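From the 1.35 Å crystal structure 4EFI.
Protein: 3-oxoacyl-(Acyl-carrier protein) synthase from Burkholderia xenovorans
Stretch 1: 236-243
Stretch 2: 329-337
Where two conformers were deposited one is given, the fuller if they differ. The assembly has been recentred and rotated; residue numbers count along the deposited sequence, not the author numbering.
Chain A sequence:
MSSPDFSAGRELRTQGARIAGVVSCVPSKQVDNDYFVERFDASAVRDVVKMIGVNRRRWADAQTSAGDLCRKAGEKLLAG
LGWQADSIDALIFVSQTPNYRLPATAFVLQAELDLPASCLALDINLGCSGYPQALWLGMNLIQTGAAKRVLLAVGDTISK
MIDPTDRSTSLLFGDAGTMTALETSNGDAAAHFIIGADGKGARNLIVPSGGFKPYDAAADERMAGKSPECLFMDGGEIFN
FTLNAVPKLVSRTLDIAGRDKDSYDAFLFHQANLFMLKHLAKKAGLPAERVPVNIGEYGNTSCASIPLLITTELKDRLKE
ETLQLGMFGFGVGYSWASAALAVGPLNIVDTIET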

# COMPACT_ATOMS: atom_id res chain seq x y z
N GLY A 236 4.15 -19.68 5.37
CA GLY A 236 4.48 -19.98 6.75
C GLY A 236 5.52 -19.03 7.31
O GLY A 236 5.40 -18.54 8.44
N GLU A 237 6.55 -18.75 6.51
CA GLU A 237 7.59 -17.82 6.94
C GLU A 237 7.02 -16.41 7.07
O GLU A 237 7.29 -15.73 8.05
CB GLU A 237 8.77 -17.83 5.97
CG GLU A 237 9.59 -19.11 5.97
CD GLU A 237 10.43 -19.30 7.22
OE1 GLU A 237 10.80 -18.30 7.85
OE2 GLU A 237 10.72 -20.47 7.57
N ILE A 238 6.21 -15.98 6.10
CA ILE A 238 5.64 -14.64 6.17
C ILE A 238 4.71 -14.51 7.39
O ILE A 238 4.75 -13.48 8.08
CB ILE A 238 4.90 -14.30 4.88
CG1 ILE A 238 5.89 -14.23 3.71
CG2 ILE A 238 4.16 -12.98 5.01
CD1 ILE A 238 5.26 -14.40 2.37
N PHE A 239 3.89 -15.52 7.65
CA PHE A 239 2.99 -15.47 8.80
C PHE A 239 3.76 -15.31 10.10
O PHE A 239 3.43 -14.49 10.94
CB PHE A 239 2.10 -16.72 8.85
CG PHE A 239 1.12 -16.72 10.00
CD1 PHE A 239 -0.13 -16.12 9.88
CD2 PHE A 239 1.46 -17.30 11.21
CE1 PHE A 239 -1.03 -16.11 10.94
CE2 PHE A 239 0.57 -17.30 12.27
CZ PHE A 239 -0.67 -16.70 12.14
N ASN A 240 4.80 -16.12 10.28
CA ASN A 240 5.61 -16.03 11.49
C ASN A 240 6.36 -14.70 11.61
O ASN A 240 6.40 -14.13 12.70
CB ASN A 240 6.57 -17.21 11.56
CG ASN A 240 5.84 -18.53 11.77
OD1 ASN A 240 4.81 -18.57 12.43
ND2 ASN A 240 6.36 -19.60 11.19
N PHE A 241 6.95 -14.22 10.52
CA PHE A 241 7.57 -12.88 10.48
C PHE A 241 6.58 -11.83 10.94
O PHE A 241 6.88 -11.01 11.82
CB PHE A 241 8.07 -12.54 9.05
CG PHE A 241 8.06 -11.05 8.71
CD1 PHE A 241 8.93 -10.17 9.33
CD2 PHE A 241 7.17 -10.54 7.74
CE1 PHE A 241 8.92 -8.80 9.00
CE2 PHE A 241 7.16 -9.17 7.42
CZ PHE A 241 8.03 -8.31 8.05
N THR A 242 5.40 -11.85 10.35
CA THR A 242 4.40 -10.83 10.58
C THR A 242 3.90 -10.85 12.03
O THR A 242 3.80 -9.80 12.67
CB THR A 242 3.21 -11.00 9.63
OG1 THR A 242 3.64 -10.93 8.27
CG2 THR A 242 2.21 -9.89 9.86
N LEU A 243 3.57 -12.04 12.53
CA LEU A 243 2.93 -12.16 13.84
C LEU A 243 3.89 -11.76 14.95
O LEU A 243 3.47 -11.43 16.06
CB LEU A 243 2.43 -13.59 14.06
N GLY A 329 2.11 -1.12 7.70
CA GLY A 329 2.42 -1.86 6.49
C GLY A 329 3.56 -2.82 6.76
O GLY A 329 4.47 -2.52 7.52
N PHE A 330 3.48 -3.99 6.14
CA PHE A 330 4.49 -5.02 6.33
C PHE A 330 4.52 -5.92 5.11
O PHE A 330 3.52 -6.06 4.42
CB PHE A 330 4.13 -5.84 7.57
CG PHE A 330 2.67 -6.14 7.67
CD1 PHE A 330 1.79 -5.19 8.18
CD2 PHE A 330 2.16 -7.35 7.24
CE1 PHE A 330 0.44 -5.46 8.26
CE2 PHE A 330 0.81 -7.62 7.33
CZ PHE A 330 -0.05 -6.67 7.84
N GLY A 331 5.66 -6.55 4.85
CA GLY A 331 5.77 -7.47 3.73
C GLY A 331 7.17 -7.49 3.14
O GLY A 331 8.14 -7.72 3.85
N VAL A 332 7.10 -7.50 1.82
CA VAL A 332 8.27 -7.69 0.96
C VAL A 332 9.50 -6.98 1.51
O VAL A 332 9.44 -5.80 1.83
CB VAL A 332 7.99 -7.17 -0.48
CG1 VAL A 332 9.22 -7.32 -1.34
CG2 VAL A 332 6.87 -7.91 -1.13
N GLY A 333 10.62 -7.68 1.59
CA GLY A 333 11.89 -7.06 1.94
C GLY A 333 12.82 -8.00 2.69
O GLY A 333 13.88 -8.34 2.19
N TYR A 334 12.44 -8.44 3.90
CA TYR A 334 11.28 -7.95 4.64
C TYR A 334 11.37 -6.48 4.99
O TYR A 334 12.46 -5.94 5.25
CB TYR A 334 11.17 -8.69 5.97
CG TYR A 334 10.81 -10.15 5.92
CD1 TYR A 334 9.98 -10.68 4.94
CD2 TYR A 334 11.26 -10.99 6.92
CE1 TYR A 334 9.64 -12.03 4.94
CE2 TYR A 334 10.91 -12.34 6.93
CZ TYR A 334 10.10 -12.84 5.95
OH TYR A 334 9.75 -14.18 5.96
N SER A 335 10.22 -5.84 5.11
CA SER A 335 10.12 -4.45 5.46
C SER A 335 8.84 -4.26 6.27
O SER A 335 7.84 -4.93 6.02
CB SER A 335 10.13 -3.62 4.17
OG SER A 335 10.05 -2.24 4.45
N TRP A 336 8.87 -3.34 7.22
CA TRP A 336 7.66 -2.98 7.96
C TRP A 336 7.73 -1.50 8.32
O TRP A 336 8.81 -0.93 8.47
CB TRP A 336 7.50 -3.84 9.22
CG TRP A 336 8.63 -3.78 10.18
CD1 TRP A 336 8.69 -3.01 11.30
CD2 TRP A 336 9.85 -4.53 10.15
NE1 TRP A 336 9.88 -3.21 11.95
CE2 TRP A 336 10.60 -4.17 11.29
CE3 TRP A 336 10.38 -5.49 9.27
CZ2 TRP A 336 11.87 -4.69 11.55
CZ3 TRP A 336 11.62 -6.03 9.54
CH2 TRP A 336 12.36 -5.63 10.67
N ALA A 337 6.57 -0.86 8.45
CA ALA A 337 6.56 0.57 8.68
C ALA A 337 5.22 1.01 9.24
O ALA A 337 4.17 0.44 8.89
CB ALA A 337 6.88 1.34 7.40
O HOH W 1 10.70 -15.57 8.13

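This is a mainly aromatic contact, in which a helix lies against a β-hairpin and no direct hydrogen bond joins the two. Stretch 1 is helical throughout. Its backbone bonds run from each amide to the carbonyl four residues earlier, as in Phe241 N to Glu237 O at 2.9 Å. Stretch 2 is two strands joined by a tight turn. Gly329 and Ala337 pair through both of their amides, with Gly329 N to Ala337 O and Ala337 N to Gly329 O each at 2.8 Å. Gly331 and Ser335 pair likewise nearer the turn. The peptide bond before Tyr334 is cis. Gly331 and Gly333 have backbone angles that would jam a CB against the preceding carbonyl, so glycine suits both positions.

The backbones stay well apart. The closest CA approach in the register is 7.2 Å, from Thr242 CA to Phe330 CA. Side chains fill the space between, and 359 Å² of surface is buried in total.

Phe241 is the centre of the contact. Its CA-to-CB bond points toward the hairpin, and that of Tyr334 points toward the helix. The two rings stack face to face, with centroids 3.9 Å apart and planes only 12° from parallel. Phe241 CD1 and Tyr334 CD2 come within 3.5 Å. Tyr334 CB also sits over the Phe241 face, in a CH-pi contact. The edge of the Phe241 ring meets other parts of the hairpin. Phe241 CE1 lies 3.6 Å from Trp336 CE3, where the two rings meet obliquely. Phe241 CZ is 3.9 Å from Ser335 O, and Phe241 CE2 is 4.0 Å from Gly331 N. Those two backbone atoms already bond to each other across the hairpin, at 3.0 Å from Gly331 N to Ser335 O.

One helical turn further back, the tyrosine hydroxyl reaches Glu237. Tyr334 OH is 3.6 Å from Glu237 O, and the two are not hydrogen-bonded. A water links the residues instead. It lies 2.7 Å from Tyr334 OH and donates to Glu237 OE1, also at 2.7 Å. A weak bond from the same water reaches Glu237 O at 3.4 Å. The polar end of the tyrosine is thus satisfied while its ring packs on Phe241.

Thr242 makes a smaller, apolar contact. Its methyl CG2 lies 3.6 Å from Phe330 CD2. Its hydroxyl bonds within the helix, with Thr242 OG1 donating to Ile238 O at 2.8 Å. That carbonyl also accepts from Thr242 N, at 2.9 Å.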